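Local structure of UDP-N-acetylglucosamine pyrophosphorylase (Entamoeba histolytica, 3OC9) at residues Ile64-Ser67 with Ser73-Leu76; Ala163-Gly168 with Ala274-Leu279. The protein probably catalyses the formation of UDP-N-acetylglucosamine and diphosphate from UTP and N-acetyl-alpha-D-glucosamine 1-phosphate. All coordinates share one frame; numbering follows the deposited sequence.

Contact 1 of 2, residues Ile64-Ser67 with Ser73-Leu76; sequences IPKS and SERL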
# COMPACT_ATOMS: atom_id res chain seq x y z
N ILE A 64 -5.59 -4.41 22.22
CA ILE A 64 -4.21 -4.92 22.26
C ILE A 64 -3.38 -4.06 21.27
O ILE A 64 -3.46 -4.26 20.05
CB ILE A 64 -4.12 -6.43 21.88
CG1 ILE A 64 -5.07 -7.28 22.74
CG2 ILE A 64 -2.68 -6.95 21.97
CD1 ILE A 64 -4.82 -7.18 24.25
N PRO A 65 -2.61 -3.09 21.79
CA PRO A 65 -1.97 -2.11 20.88
C PRO A 65 -0.78 -2.66 20.09
O PRO A 65 0.14 -3.25 20.68
CB PRO A 65 -1.49 -1.00 21.83
CG PRO A 65 -1.93 -1.41 23.23
CD PRO A 65 -2.19 -2.87 23.19
N LYS A 66 -0.80 -2.44 18.77
CA LYS A 66 0.29 -2.85 17.86
C LYS A 66 0.64 -1.77 16.82
O LYS A 66 -0.24 -1.02 16.40
CB LYS A 66 -0.07 -4.16 17.15
CG LYS A 66 -0.30 -5.35 18.09
CD LYS A 66 -0.68 -6.62 17.33
CE LYS A 66 -0.97 -7.77 18.30
NZ LYS A 66 -1.57 -8.97 17.61
N SER A 67 1.91 -1.69 16.43
CA SER A 67 2.33 -0.75 15.37
C SER A 67 1.91 -1.24 13.98
O SER A 67 1.62 -2.43 13.79
CB SER A 67 3.85 -0.53 15.37
OG SER A 67 4.56 -1.69 14.95
N SER A 73 4.15 -7.52 9.63
CA SER A 73 4.95 -8.70 9.99
C SER A 73 4.08 -9.95 10.26
O SER A 73 4.39 -11.05 9.78
CB SER A 73 5.87 -8.41 11.21
OG SER A 73 6.77 -7.33 10.90
N GLU A 74 2.99 -9.75 11.00
CA GLU A 74 2.10 -10.86 11.40
C GLU A 74 1.31 -11.45 10.21
O GLU A 74 1.13 -12.69 10.12
CB GLU A 74 1.17 -10.41 12.55
CG GLU A 74 1.93 -10.23 13.91
CD GLU A 74 1.05 -9.80 15.09
OE1 GLU A 74 -0.12 -9.42 14.87
OE2 GLU A 74 1.55 -9.81 16.24
N ARG A 75 0.87 -10.60 9.29
CA ARG A 75 0.23 -11.07 8.06
C ARG A 75 1.20 -11.91 7.18
O ARG A 75 0.80 -12.95 6.65
CB ARG A 75 -0.42 -9.90 7.29
CG ARG A 75 -1.17 -10.30 6.01
CD ARG A 75 -2.39 -9.40 5.74
NE ARG A 75 -3.53 -9.81 6.53
CZ ARG A 75 -4.66 -9.12 6.68
NH1 ARG A 75 -5.61 -9.62 7.45
NH2 ARG A 75 -4.86 -7.93 6.09
N LEU A 76 2.46 -11.48 7.04
CA LEU A 76 3.45 -12.29 6.31
C LEU A 76 3.68 -13.67 6.98
O LEU A 76 3.77 -14.70 6.28
CB LEU A 76 4.79 -11.53 6.13
CG LEU A 76 4.78 -10.26 5.26
CD1 LEU A 76 6.21 -9.64 5.20
CD2 LEU A 76 4.28 -10.54 3.83

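Contact 2 of 2, residues Ala163-Gly168 with Ala274-Leu279; sequences ALKDNG and AAEYQL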
# COMPACT_ATOMS: atom_id res chain seq x y z
N ALA A 163 15.87 3.03 -7.83
CA ALA A 163 16.41 2.59 -6.53
C ALA A 163 16.54 1.07 -6.37
O ALA A 163 17.52 0.59 -5.77
CB ALA A 163 15.60 3.19 -5.36
N LEU A 164 15.57 0.31 -6.90
CA LEU A 164 15.67 -1.16 -6.90
C LEU A 164 16.90 -1.65 -7.71
O LEU A 164 17.62 -2.56 -7.26
CB LEU A 164 14.38 -1.84 -7.43
CG LEU A 164 13.08 -1.70 -6.61
CD1 LEU A 164 11.91 -2.25 -7.43
CD2 LEU A 164 13.12 -2.42 -5.24
N LYS A 165 17.14 -1.06 -8.88
CA LYS A 165 18.31 -1.43 -9.69
C LYS A 165 19.64 -1.07 -9.01
O LYS A 165 20.55 -1.92 -8.87
CB LYS A 165 18.23 -0.81 -11.10
CG LYS A 165 19.42 -1.23 -12.00
CD LYS A 165 19.38 -0.57 -13.39
CE LYS A 165 20.72 -0.77 -14.11
NZ LYS A 165 20.90 0.20 -15.23
N ASP A 166 19.75 0.19 -8.56
CA ASP A 166 20.99 0.75 -7.98
C ASP A 166 21.45 0.07 -6.69
O ASP A 166 22.66 -0.01 -6.42
CB ASP A 166 20.82 2.27 -7.74
CG ASP A 166 20.81 3.09 -9.03
OD1 ASP A 166 21.10 2.56 -10.12
OD2 ASP A 166 20.49 4.30 -8.93
N ASN A 167 20.51 -0.45 -5.90
CA ASN A 167 20.80 -1.14 -4.63
C ASN A 167 20.98 -2.68 -4.75
O ASN A 167 21.08 -3.39 -3.74
CB ASN A 167 19.72 -0.79 -3.58
CG ASN A 167 19.87 0.62 -3.03
OD1 ASN A 167 20.71 0.87 -2.15
ND2 ASN A 167 19.05 1.56 -3.54
N GLY A 168 20.99 -3.17 -6.00
CA GLY A 168 21.19 -4.59 -6.30
C GLY A 168 20.01 -5.53 -6.05
O GLY A 168 20.18 -6.77 -6.04
N ALA A 274 11.14 -1.08 -16.31
CA ALA A 274 10.79 0.17 -15.63
C ALA A 274 12.01 0.96 -15.11
O ALA A 274 12.01 2.20 -15.12
CB ALA A 274 9.81 -0.11 -14.47
N ALA A 275 13.05 0.23 -14.70
CA ALA A 275 14.28 0.86 -14.16
C ALA A 275 15.02 1.74 -15.19
O ALA A 275 15.75 2.63 -14.79
CB ALA A 275 15.23 -0.21 -13.57
N GLU A 276 14.78 1.50 -16.48
CA GLU A 276 15.43 2.25 -17.57
C GLU A 276 14.60 3.42 -18.12
O GLU A 276 15.09 4.18 -18.96
CB GLU A 276 15.77 1.28 -18.72
CG GLU A 276 16.52 0.02 -18.26
CD GLU A 276 17.93 0.31 -17.78
OE1 GLU A 276 18.60 1.19 -18.36
OE2 GLU A 276 18.40 -0.36 -16.82
N TYR A 277 13.36 3.57 -17.63
CA TYR A 277 12.38 4.52 -18.17
C TYR A 277 12.49 5.90 -17.52
O TYR A 277 12.52 6.02 -16.28
CB TYR A 277 10.96 3.94 -17.96
CG TYR A 277 9.80 4.66 -18.64
CD1 TYR A 277 9.51 4.43 -20.00
CD2 TYR A 277 8.96 5.52 -17.93
CE1 TYR A 277 8.42 5.08 -20.63
CE2 TYR A 277 7.87 6.17 -18.55
CZ TYR A 277 7.61 5.94 -19.90
OH TYR A 277 6.54 6.57 -20.52
N GLN A 278 12.57 6.95 -18.35
CA GLN A 278 12.63 8.34 -17.85
C GLN A 278 11.22 8.90 -17.56
O GLN A 278 10.44 9.18 -18.48
CB GLN A 278 13.37 9.24 -18.86
N LEU A 279 10.91 9.07 -16.26
CA LEU A 279 9.62 9.60 -15.80
C LEU A 279 9.52 11.15 -15.88
O LEU A 279 10.53 11.84 -15.69
CB LEU A 279 9.33 9.11 -14.36
CG LEU A 279 9.14 7.57 -14.19
CD1 LEU A 279 9.23 7.16 -12.70
CD2 LEU A 279 7.81 7.09 -14.76

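Contact 1 of 2, residues Ile64-Ser67 with Ser73-Leu76
Lys66 and Glu74 meet through their charged ends, and the evidence for a salt bridge is direct: Lys66 NZ donates to Glu74 OE1 at 3.1 Å. The bond uses the syn lone pair of that oxygen, on the side of its twin, which explains why Lys66 NZ is also just 3.5 Å from Glu74 OE2. There is no apolar packing to speak of; CD and CE of Lys66 lie alongside the carboxylate oxygens, with CD of Lys66 3.8 Å from OE1 of Glu74. The CA atoms of Lys66 and Glu74 stand 10.4 Å apart, a gap closed by both chains being extended (chi2 179° and -179°). The two side chains cross at about a right angle.

Further polar partners fix both ends. Lys66 NZ also bonds to OE1 of Gln405, the C-terminal residue, while Gln70 NE2, one helical turn before Glu74, donates to OE2 of Glu74.

The weakly bonded strand 66-67 runs directly into helix 68-87. Ser67 is the N-cap, its OG accepting from Gln70 N, and the salt bridge spans this N-capped strand-to-helix junction. Ser73 and Leu76 pack the helix on Trp96 of strand 95-100 in the large mixed sheet, consistent with a GT-A-type nucleotidyltransferase fold.

Contact 2 of 2, residues Ala163-Gly168 with Ala274-Leu279
Lys165 reaches Glu276 across 111 positions of sequence, yet the two segments share very little surface: 117 Å², carried by Lys165, Ala275 and Glu276. The contact joins two helix exits. Helix 160-166 finishes in a Schellman motif, in which Gly168, with its positive phi, is the C-prime residue, Ile169 N returns to Leu164 O and Gly168 N returns to Lys165 O. On the other side, helix 268-274 runs out into a type I beta turn from Ala274 to Tyr277, closed by Tyr277 N bonding to Ala274 O.

The methyl of Ala275 packs against the root of the lysine, with Lys165 CB to Ala275 CB at 3.9 Å, and Lys165 CD skirts the same methyl. Beyond it the lysine runs fully extended, its CG opposite the backbone N (chi1 -177°), which carries the ammonium past Ala275 to the next residue of the turn. Glu276 answers with a bent chain: the kink at chi2 (-69°) brings its carboxylate across the lysine at about a right angle. Leu170 of helix 169-176 also touches the Lys165 side chain. The charged pair itself is on the exposed side of the contact.

Asn167, the first residue beyond the helix, folds back on its last turn. Its ND2 donates to Ala163 O at 2.9 Å, nearly straight at 165°, and to Pro129 O of strand 125-134. Ala163 O also accepts from Asn167 N, so backbone and side chain of one residue grip a single carbonyl from opposite faces of its plane.

The salt bridge rests on Lys165 NZ donating to Glu276 OE2 at 3.0 Å through the syn lone pair, while OE1 of Glu276 lies farther from that nitrogen, at 4.0 Å.

How the contacts relate
Contact 1 and contact 2 do not touch: their centres are 31 Å apart and their nearest atoms about 14 Å. One mixed sheet relates them. The helix of contact 1 packs on Trp96 of strand 95-100, whereas Ala163, Leu164 and Asn167 of contact 2 lie on Phe128 of strand 125-134, and these two strands pair in parallel. Contact 1 is a surface contact centred about 16 Å from the centre of the chain; contact 2, about 20 Å from it, is partly buried. Each has a lysine-glutamate salt bridge, joined in contact 2 by packing on Ala275. Neither contact includes a residue identified as binding substrate.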